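Local structure of kallistatin (Homo sapiens, 6F4V) at residues F169-K175 / M222-A228; Y209-L215 / R254-L259. The protein inhibits the serine protease tissue kallikrein by forming a stable equimolar complex with it while being cleaved at its own reactive site. All blocks are in the same frame, centred on the assembly; numbering follows the deposited sequence.

Following the chain from the N terminus, strand 159-172 of the large mixed sheet ends within 169-175. The chain then passes through four strands and returns at 222-228, where contact 1 closes a loop of 46 intervening residues. Within that loop, 209-215 ends strand 206-211 and begins contact 2. Contact 2 closes only later, at 254-259 on helix 249-258, after 38 intervening residues. The two contacts therefore cross rather than nest. Strands 206-211 and 217-223 are neighbours in the smaller antiparallel sheet. Contact 1 ties this sheet to the large one beside a sodium ion; contact 2 ties it to a helix beside a sulfated glycan.

Contact 1: F169-K175 / M222-A228; sequences FKALWEK and MDYKGDA. With NA (sodium ion), chain J.
One face of the Tyr-224 ring receives the edge of Phe-169, with CZ of Phe-169 3.8 Å from CE2 of Tyr-224. This is an edge-to-face pair, planes at 78°. With Trp-173 the two rings form an aromatic cluster at the end of strand 159-172 in the serpin fold, the breach region of the main sheet. Trp-173 lies alongside Tyr-224, pointing the same way. The six-membered ring of Trp-173 is near parallel to Tyr-224 (12°) but slid aside, so the two barely overlap. Leu-172 O sits at the Tyr-224 edge. Met-222 covers a face of Trp-173 in a Met-aromatic contact. Its chain is straight to SD and then bends (chi3 74°), which brings CE over the ring, 3.7 Å from Trp-173 CE3. Ala-228 CB meets the Phe-169 edge.

Outside the pair, Trp-173 NE1 is bonded to Asp-325 O and Tyr-224 OH to Thr-329.

The backbones join by a single antiparallel bridge, Trp-173 with Tyr-224, a non-hydrogen-bonded pair. Bonds flank it: Lys-225 N to Leu-172 O (2.8 Å) and Glu-174 N to Asp-223 O (2.9 Å). Beyond the bridge, the turn 224-228 folds round a sodium ion. Three waters complete its coordination. Glu-174 reaches the metal through two of them and does not bind it directly. One of these also accepts from Gly-226 N, linking the carboxylate to the turn. The protein ligands are carbonyls, Tyr-224 O at 2.2 Å and Gly-226 O at 2.4 Å from the sodium ion.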
loop_
_atom_site.group_PDB
_atom_site.type_symbol
_atom_site.label_atom_id
_atom_site.label_comp_id
_atom_site.label_asym_id
_atom_site.label_seq_id
_atom_site.Cartn_x
_atom_site.Cartn_y
_atom_site.Cartn_z
ATOM N N PHE A 169 -7.989 6.577 0.177
ATOM C CA PHE A 169 -7.557 7.470 -0.876
ATOM C C PHE A 169 -8.654 7.577 -1.909
ATOM O O PHE A 169 -9.052 6.581 -2.506
ATOM C CB PHE A 169 -6.299 6.880 -1.535
ATOM C CG PHE A 169 -5.795 7.646 -2.721
ATOM C CD1 PHE A 169 -4.961 8.721 -2.547
ATOM C CD2 PHE A 169 -6.109 7.263 -4.004
ATOM C CE1 PHE A 169 -4.451 9.424 -3.630
ATOM C CE2 PHE A 169 -5.589 7.953 -5.111
ATOM C CZ PHE A 169 -4.758 9.034 -4.909
ATOM N N LYS A 170 -9.118 8.796 -2.164
ATOM C CA LYS A 170 -10.099 9.007 -3.229
ATOM C C LYS A 170 -9.735 10.309 -3.902
ATOM O O LYS A 170 -9.624 11.362 -3.240
ATOM C CB LYS A 170 -11.541 9.037 -2.666
ATOM C CG LYS A 170 -12.594 9.146 -3.786
ATOM C CD LYS A 170 -14.024 8.811 -3.328
ATOM C CE LYS A 170 -14.589 9.708 -2.263
ATOM N NZ LYS A 170 -15.937 9.185 -1.801
ATOM N N ALA A 171 -9.518 10.234 -5.200
ATOM C CA ALA A 171 -8.940 11.344 -5.929
ATOM C C ALA A 171 -9.494 11.428 -7.321
ATOM O O ALA A 171 -9.556 10.452 -8.043
ATOM C CB ALA A 171 -7.419 11.176 -6.005
ATOM N N LEU A 172 -9.837 12.638 -7.720
ATOM C CA LEU A 172 -10.294 12.909 -9.072
ATOM C C LEU A 172 -9.130 13.000 -10.073
ATOM O O LEU A 172 -8.077 13.573 -9.754
ATOM C CB LEU A 172 -11.024 14.251 -9.102
ATOM C CG LEU A 172 -12.339 14.355 -8.341
ATOM C CD1 LEU A 172 -12.699 15.835 -8.214
ATOM C CD2 LEU A 172 -13.442 13.567 -9.023
ATOM N N TRP A 173 -9.344 12.514 -11.294
ATOM C CA TRP A 173 -8.382 12.732 -12.380
ATOM C C TRP A 173 -8.276 14.218 -12.704
ATOM O O TRP A 173 -9.303 14.890 -12.760
ATOM C CB TRP A 173 -8.844 12.051 -13.672
ATOM C CG TRP A 173 -9.028 10.601 -13.624
ATOM C CD1 TRP A 173 -10.148 9.921 -13.914
ATOM C CD2 TRP A 173 -8.030 9.626 -13.302
ATOM N NE1 TRP A 173 -9.928 8.571 -13.813
ATOM C CE2 TRP A 173 -8.636 8.363 -13.412
ATOM C CE3 TRP A 173 -6.670 9.701 -12.950
ATOM C CZ2 TRP A 173 -7.927 7.166 -13.168
ATOM C CZ3 TRP A 173 -5.973 8.506 -12.710
ATOM C CH2 TRP A 173 -6.608 7.274 -12.811
ATOM N N GLU A 174 -7.077 14.744 -12.963
ATOM C CA GLU A 174 -7.007 16.047 -13.639
ATOM C C GLU A 174 -7.678 15.980 -15.024
ATOM O O GLU A 174 -8.286 16.957 -15.454
ATOM C CB GLU A 174 -5.572 16.541 -13.832
ATOM C CG GLU A 174 -4.930 17.048 -12.556
ATOM C CD GLU A 174 -5.343 18.454 -12.160
ATOM O OE1 GLU A 174 -4.730 19.000 -11.215
ATOM O OE2 GLU A 174 -6.279 19.013 -12.769
ATOM N N LYS A 175 -7.531 14.839 -15.702
ATOM C CA LYS A 175 -8.034 14.640 -17.069
ATOM C C LYS A 175 -9.002 13.428 -17.103
ATOM O O LYS A 175 -8.608 12.299 -17.451
ATOM C CB LYS A 175 -6.856 14.424 -18.015
ATOM C CG LYS A 175 -5.941 15.640 -18.182
ATOM C CD LYS A 175 -4.564 15.230 -18.679
ATOM C CE LYS A 175 -3.550 16.369 -18.568
ATOM N NZ LYS A 175 -3.674 17.269 -19.729
ATOM N N MET A 222 -0.635 9.709 -14.894
ATOM C CA MET A 222 -1.838 10.526 -14.818
ATOM C C MET A 222 -1.878 11.255 -13.487
ATOM O O MET A 222 -1.636 10.676 -12.414
ATOM C CB MET A 222 -3.101 9.689 -15.001
ATOM C CG MET A 222 -3.270 9.183 -16.406
ATOM S SD MET A 222 -4.765 8.199 -16.605
ATOM C CE MET A 222 -5.989 9.499 -16.553
ATOM N N ASP A 223 -2.165 12.541 -13.561
ATOM C CA ASP A 223 -2.216 13.357 -12.366
ATOM C C ASP A 223 -3.612 13.309 -11.797
ATOM O O ASP A 223 -4.598 13.247 -12.539
ATOM C CB ASP A 223 -1.791 14.807 -12.675
ATOM C CG ASP A 223 -0.280 14.913 -12.982
ATOM O OD1 ASP A 223 0.527 14.277 -12.277
ATOM O OD2 ASP A 223 0.112 15.498 -13.995
ATOM N N TYR A 224 -3.675 13.354 -10.476
ATOM C CA TYR A 224 -4.907 13.598 -9.746
ATOM C C TYR A 224 -5.004 15.072 -9.372
ATOM O O TYR A 224 -4.001 15.797 -9.367
ATOM C CB TYR A 224 -4.951 12.771 -8.488
ATOM C CG TYR A 224 -4.953 11.275 -8.709
ATOM C CD1 TYR A 224 -6.067 10.636 -9.264
ATOM C CD2 TYR A 224 -3.840 10.504 -8.411
ATOM C CE1 TYR A 224 -6.092 9.278 -9.459
ATOM C CE2 TYR A 224 -3.839 9.131 -8.633
ATOM C CZ TYR A 224 -4.964 8.516 -9.119
ATOM O OH TYR A 224 -4.968 7.159 -9.340
ATOM N N LYS A 225 -6.210 15.525 -9.057
ATOM C CA LYS A 225 -6.399 16.844 -8.454
ATOM C C LYS A 225 -5.952 16.737 -7.009
ATOM O O LYS A 225 -6.575 16.016 -6.223
ATOM C CB LYS A 225 -7.857 17.278 -8.571
ATOM C CG LYS A 225 -8.218 17.520 -10.020
ATOM C CD LYS A 225 -9.636 18.034 -10.192
ATOM C CE LYS A 225 -9.990 18.090 -11.662
ATOM N NZ LYS A 225 -11.359 18.642 -11.845
ATOM N N GLY A 226 -4.881 17.431 -6.667
ATOM C CA GLY A 226 -4.175 17.269 -5.386
ATOM C C GLY A 226 -2.797 16.669 -5.565
ATOM O O GLY A 226 -2.327 16.512 -6.672
ATOM N N ASP A 227 -2.144 16.334 -4.472
ATOM C CA ASP A 227 -0.724 16.030 -4.511
ATOM C C ASP A 227 -0.523 14.525 -4.679
ATOM O O ASP A 227 0.055 13.866 -3.790
ATOM C CB ASP A 227 -0.047 16.537 -3.251
ATOM C CG ASP A 227 -0.096 18.062 -3.139
ATOM O OD1 ASP A 227 -0.121 18.733 -4.182
ATOM O OD2 ASP A 227 -0.071 18.574 -2.001
ATOM N N ALA A 228 -1.018 13.987 -5.780
ATOM C CA ALA A 228 -0.832 12.567 -6.079
ATOM C C ALA A 228 -0.802 12.337 -7.555
ATOM O O ALA A 228 -1.406 13.073 -8.324
ATOM C CB ALA A 228 -1.902 11.709 -5.413
HETATM NA NA NA J . -2.268 17.115 -8.971
HETATM O O HOH W 1 -3.633 19.142 -8.629
HETATM O O HOH W 2 -2.194 18.058 -11.072
HETATM O O HOH W 3 -5.365 13.062 -15.156
HETATM O O HOH W 4 -0.569 15.539 -9.347
#

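Contact 2: Y209-L215 / R254-L259; sequences YLHDRYL and RWNNLL. With Z9L (methyl 2,3,6-tri-O-sulfo-alpha-D-glucopyranoside), chain C; Z9K (3-O-methyl-2-O-sulfo-alpha-L-idopyranuronic acid), chain B.
Asp-212 and Arg-254 meet from opposite directions in a two-pronged, end-on salt bridge. NH1 of Arg-254 bonds to Asp-212 OD2 at 2.8 Å, on the syn side. NH2 of Arg-254 reaches Asp-212 OD1 at 3.0 Å, from above the carboxylate plane. The flat groups are therefore twisted, 41° apart. Trp-255 comes in at about a right angle to Asp-212, and its NE1 donates to OD2 at 2.8 Å, in the plane of the indole and nearly straight. OD1 also accepts from Tyr-214 N, closing an Asx turn. Each carboxylate oxygen thus accepts from two donors, and OD1 also takes a weak bond from Leu-215 N. With Asp-212 CG anti to its own N (chi1 -164°), the carboxylate faces the helix.

An asparagine in place of this aspartate would probably cost Arg-254 the negative charge of its carboxylate partner, leaving a ligand sulfate to offset it, and leave either Trp-255 NE1 or Tyr-214 N without an acceptor.

The arrangement forms part of the glycan pocket. Arg-254 NH2 also donates to sulfate O7 of Z9L, so Asp-212 positions a residue that grips the ligand. Arg-213 N bonds O11 of the same sulfate at 2.8 Å. The guanidinium of Arg-213 lies with one face over the Z9L ring oxygen O5, and its NH1 holds a sulfate oxygen of Z9K. Tyr-214 turns a face to the Z9L methyl C7, 3.4 Å above the ring.

Leu-210 CD2 packs on Leu-258 CB (3.6 Å) and on Leu-259. Trp-255 reaches Val-219 and Ile-233. Helix 249-258 is thereby seated on strands 206-211, 217-223 and 228-235.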
loop_
_atom_site.group_PDB
_atom_site.type_symbol
_atom_site.label_atom_id
_atom_site.label_comp_id
_atom_site.label_asym_id
_atom_site.label_seq_id
_atom_site.Cartn_x
_atom_site.Cartn_y
_atom_site.Cartn_z
ATOM N N TYR A 209 3.455 10.600 -21.219
ATOM C CA TYR A 209 3.747 9.188 -21.483
ATOM C C TYR A 209 4.997 9.002 -22.327
ATOM O O TYR A 209 5.443 9.919 -23.012
ATOM C CB TYR A 209 2.548 8.461 -22.137
ATOM C CG TYR A 209 2.227 8.943 -23.549
ATOM C CD1 TYR A 209 1.578 10.158 -23.756
ATOM C CD2 TYR A 209 2.585 8.182 -24.667
ATOM C CE1 TYR A 209 1.289 10.603 -25.038
ATOM C CE2 TYR A 209 2.311 8.620 -25.955
ATOM C CZ TYR A 209 1.660 9.839 -26.128
ATOM O OH TYR A 209 1.358 10.274 -27.388
ATOM N N LEU A 210 5.573 7.806 -22.229
ATOM C CA LEU A 210 6.737 7.449 -23.025
ATOM C C LEU A 210 6.669 5.996 -23.418
ATOM O O LEU A 210 6.026 5.168 -22.729
ATOM C CB LEU A 210 8.025 7.730 -22.264
ATOM C CG LEU A 210 8.231 7.018 -20.931
ATOM C CD1 LEU A 210 8.798 5.605 -21.045
ATOM C CD2 LEU A 210 9.144 7.884 -20.069
ATOM N N HIS A 211 7.319 5.697 -24.539
ATOM C CA HIS A 211 7.609 4.323 -24.947
ATOM C C HIS A 211 9.080 4.120 -24.643
ATOM O O HIS A 211 9.953 4.792 -25.228
ATOM C CB HIS A 211 7.289 4.128 -26.434
ATOM C CG HIS A 211 5.907 4.561 -26.820
ATOM N ND1 HIS A 211 4.767 3.938 -26.351
ATOM C CD2 HIS A 211 5.477 5.555 -27.644
ATOM C CE1 HIS A 211 3.698 4.522 -26.874
ATOM N NE2 HIS A 211 4.102 5.508 -27.659
ATOM N N ASP A 212 9.376 3.238 -23.688
ATOM C CA ASP A 212 10.722 3.130 -23.141
ATOM C C ASP A 212 11.617 2.497 -24.239
ATOM O O ASP A 212 11.253 1.460 -24.831
ATOM C CB ASP A 212 10.691 2.289 -21.850
ATOM C CG ASP A 212 11.929 2.434 -20.999
ATOM O OD1 ASP A 212 13.064 2.460 -21.541
ATOM O OD2 ASP A 212 11.794 2.447 -19.747
ATOM N N ARG A 213 12.755 3.125 -24.516
ATOM C CA ARG A 213 13.710 2.575 -25.498
ATOM C C ARG A 213 14.718 1.593 -24.908
ATOM O O ARG A 213 15.425 0.932 -25.661
ATOM C CB ARG A 213 14.408 3.701 -26.272
ATOM C CG ARG A 213 13.425 4.493 -27.137
ATOM C CD ARG A 213 14.039 5.757 -27.725
ATOM N NE ARG A 213 15.101 5.452 -28.686
ATOM C CZ ARG A 213 16.015 6.323 -29.115
ATOM N NH1 ARG A 213 16.031 7.588 -28.674
ATOM N NH2 ARG A 213 16.938 5.925 -29.983
ATOM N N TYR A 214 14.808 1.517 -23.583
ATOM C CA TYR A 214 15.661 0.555 -22.894
ATOM C C TYR A 214 14.886 -0.687 -22.431
ATOM O O TYR A 214 15.507 -1.705 -22.120
ATOM C CB TYR A 214 16.320 1.164 -21.643
ATOM C CG TYR A 214 17.504 2.103 -21.828
ATOM C CD1 TYR A 214 17.322 3.491 -21.942
ATOM C CD2 TYR A 214 18.820 1.613 -21.819
ATOM C CE1 TYR A 214 18.408 4.356 -22.065
ATOM C CE2 TYR A 214 19.905 2.462 -21.952
ATOM C CZ TYR A 214 19.705 3.833 -22.069
ATOM O OH TYR A 214 20.802 4.664 -22.206
ATOM N N LEU A 215 13.563 -0.601 -22.312
ATOM C CA LEU A 215 12.762 -1.684 -21.746
ATOM C C LEU A 215 11.535 -1.927 -22.577
ATOM O O LEU A 215 11.020 -1.003 -23.183
ATOM C CB LEU A 215 12.294 -1.311 -20.336
ATOM C CG LEU A 215 13.378 -1.015 -19.314
ATOM C CD1 LEU A 215 12.713 -0.455 -18.055
ATOM C CD2 LEU A 215 14.159 -2.281 -18.977
ATOM N N ARG A 254 13.568 7.190 -12.572
ATOM C CA ARG A 254 13.950 7.378 -13.965
ATOM C C ARG A 254 12.745 7.747 -14.800
ATOM O O ARG A 254 12.789 8.751 -15.539
ATOM C CB ARG A 254 14.675 6.134 -14.532
ATOM C CG ARG A 254 14.830 6.135 -16.035
ATOM C CD ARG A 254 15.748 5.024 -16.574
ATOM N NE ARG A 254 15.605 5.020 -18.028
ATOM C CZ ARG A 254 14.726 4.310 -18.730
ATOM N NH1 ARG A 254 13.907 3.415 -18.154
ATOM N NH2 ARG A 254 14.681 4.472 -20.051
ATOM N N TRP A 255 11.681 6.939 -14.726
ATOM C CA TRP A 255 10.473 7.235 -15.477
ATOM C C TRP A 255 9.866 8.604 -15.109
ATOM O O TRP A 255 9.461 9.372 -16.007
ATOM C CB TRP A 255 9.422 6.158 -15.277
ATOM C CG TRP A 255 9.753 4.857 -15.943
ATOM C CD1 TRP A 255 10.399 4.664 -17.141
ATOM C CD2 TRP A 255 9.425 3.564 -15.449
ATOM N NE1 TRP A 255 10.492 3.328 -17.409
ATOM C CE2 TRP A 255 9.902 2.621 -16.391
ATOM C CE3 TRP A 255 8.771 3.107 -14.305
ATOM C CZ2 TRP A 255 9.715 1.233 -16.234
ATOM C CZ3 TRP A 255 8.627 1.705 -14.105
ATOM C CH2 TRP A 255 9.098 0.794 -15.087
ATOM N N ASN A 256 9.810 8.871 -13.808
ATOM C CA ASN A 256 9.289 10.141 -13.314
ATOM C C ASN A 256 10.059 11.315 -13.899
ATOM O O ASN A 256 9.439 12.269 -14.380
ATOM C CB ASN A 256 9.300 10.216 -11.793
ATOM C CG ASN A 256 8.482 11.406 -11.288
ATOM O OD1 ASN A 256 7.328 11.544 -11.637
ATOM N ND2 ASN A 256 9.096 12.260 -10.548
ATOM N N ASN A 257 11.395 11.233 -13.894
ATOM C CA ASN A 257 12.244 12.321 -14.406
ATOM C C ASN A 257 12.172 12.476 -15.918
ATOM O O ASN A 257 12.135 13.621 -16.409
ATOM C CB ASN A 257 13.684 12.196 -13.883
ATOM C CG ASN A 257 13.769 12.497 -12.397
ATOM O OD1 ASN A 257 12.918 13.222 -11.860
ATOM N ND2 ASN A 257 14.788 11.954 -11.721
ATOM N N LEU A 258 12.047 11.368 -16.650
ATOM C CA LEU A 258 11.786 11.449 -18.069
ATOM C C LEU A 258 10.473 12.170 -18.316
ATOM O O LEU A 258 10.402 13.053 -19.208
ATOM C CB LEU A 258 11.735 10.068 -18.716
ATOM C CG LEU A 258 13.100 9.372 -18.777
ATOM C CD1 LEU A 258 12.917 7.901 -19.093
ATOM C CD2 LEU A 258 14.001 10.084 -19.804
ATOM N N LEU A 259 9.466 11.881 -17.486
ATOM C CA LEU A 259 8.172 12.521 -17.660
ATOM C C LEU A 259 8.071 13.916 -17.018
ATOM O O LEU A 259 6.989 14.368 -16.706
ATOM C CB LEU A 259 7.058 11.614 -17.172
ATOM C CG LEU A 259 6.956 10.335 -17.982
ATOM C CD1 LEU A 259 5.945 9.390 -17.352
ATOM C CD2 LEU A 259 6.631 10.563 -19.460
HETATM O O4 Z9L C . 19.199 8.694 -24.736
HETATM C C4 Z9L C . 18.764 7.633 -25.640
HETATM C C5 Z9L C . 17.803 6.609 -25.021
HETATM O O5 Z9L C . 17.454 5.606 -26.034
HETATM C C6 Z9L C . 16.523 7.202 -24.511
HETATM O O6 Z9L C . 15.632 6.165 -24.174
HETATM S S1 Z9L C . 14.445 6.596 -23.091
HETATM O O7 Z9L C . 15.226 6.896 -21.652
HETATM O O11 Z9L C . 13.372 5.360 -22.928
HETATM O O15 Z9L C . 13.690 7.975 -23.637
HETATM C C3 Z9L C . 20.022 6.902 -26.024
HETATM O O3 Z9L C . 20.800 7.828 -26.842
HETATM S S2 Z9L C . 22.400 7.961 -26.437
HETATM O O8 Z9L C . 23.125 9.051 -27.449
HETATM O O9 Z9L C . 23.129 6.471 -26.604
HETATM O O10 Z9L C . 22.529 8.459 -24.867
HETATM C C2 Z9L C . 19.897 5.585 -26.738
HETATM O O2 Z9L C . 19.972 5.777 -28.169
HETATM S S3 Z9L C . 20.709 4.613 -29.121
HETATM O O12 Z9L C . 20.941 5.316 -30.608
HETATM O O13 Z9L C . 19.718 3.307 -29.303
HETATM O O14 Z9L C . 22.170 4.116 -28.488
HETATM C C1 Z9L C . 18.624 4.769 -26.436
HETATM O O1 Z9L C . 18.890 3.867 -25.432
HETATM C C7 Z9L C . 18.050 2.710 -25.340
HETATM O O4 Z9K B . 20.865 12.160 -22.663
HETATM C C4 Z9K B . 19.618 12.257 -23.344
HETATM C C5 Z9K B . 18.483 11.520 -22.553
HETATM O O5 Z9K B . 18.392 10.027 -23.033
HETATM C C6 Z9K B . 18.671 11.520 -21.153
HETATM O O10 Z9K B . 19.762 11.112 -20.644
HETATM O O6 Z9K B . 17.751 11.907 -20.387
HETATM C C3 Z9K B . 19.833 11.759 -24.750
HETATM O O3 Z9K B . 20.113 12.894 -25.629
HETATM C C7 Z9K B . 21.365 13.519 -25.500
HETATM C C2 Z9K B . 18.660 11.031 -25.295
HETATM O O2 Z9K B . 18.883 10.663 -26.701
HETATM S S1 Z9K B . 17.578 10.710 -27.756
HETATM O O7 Z9K B . 17.839 9.604 -28.972
HETATM O O8 Z9K B . 17.433 12.216 -28.413
HETATM O O9 Z9K B . 16.174 10.323 -26.971
HETATM C C1 Z9K B . 18.327 9.810 -24.497
#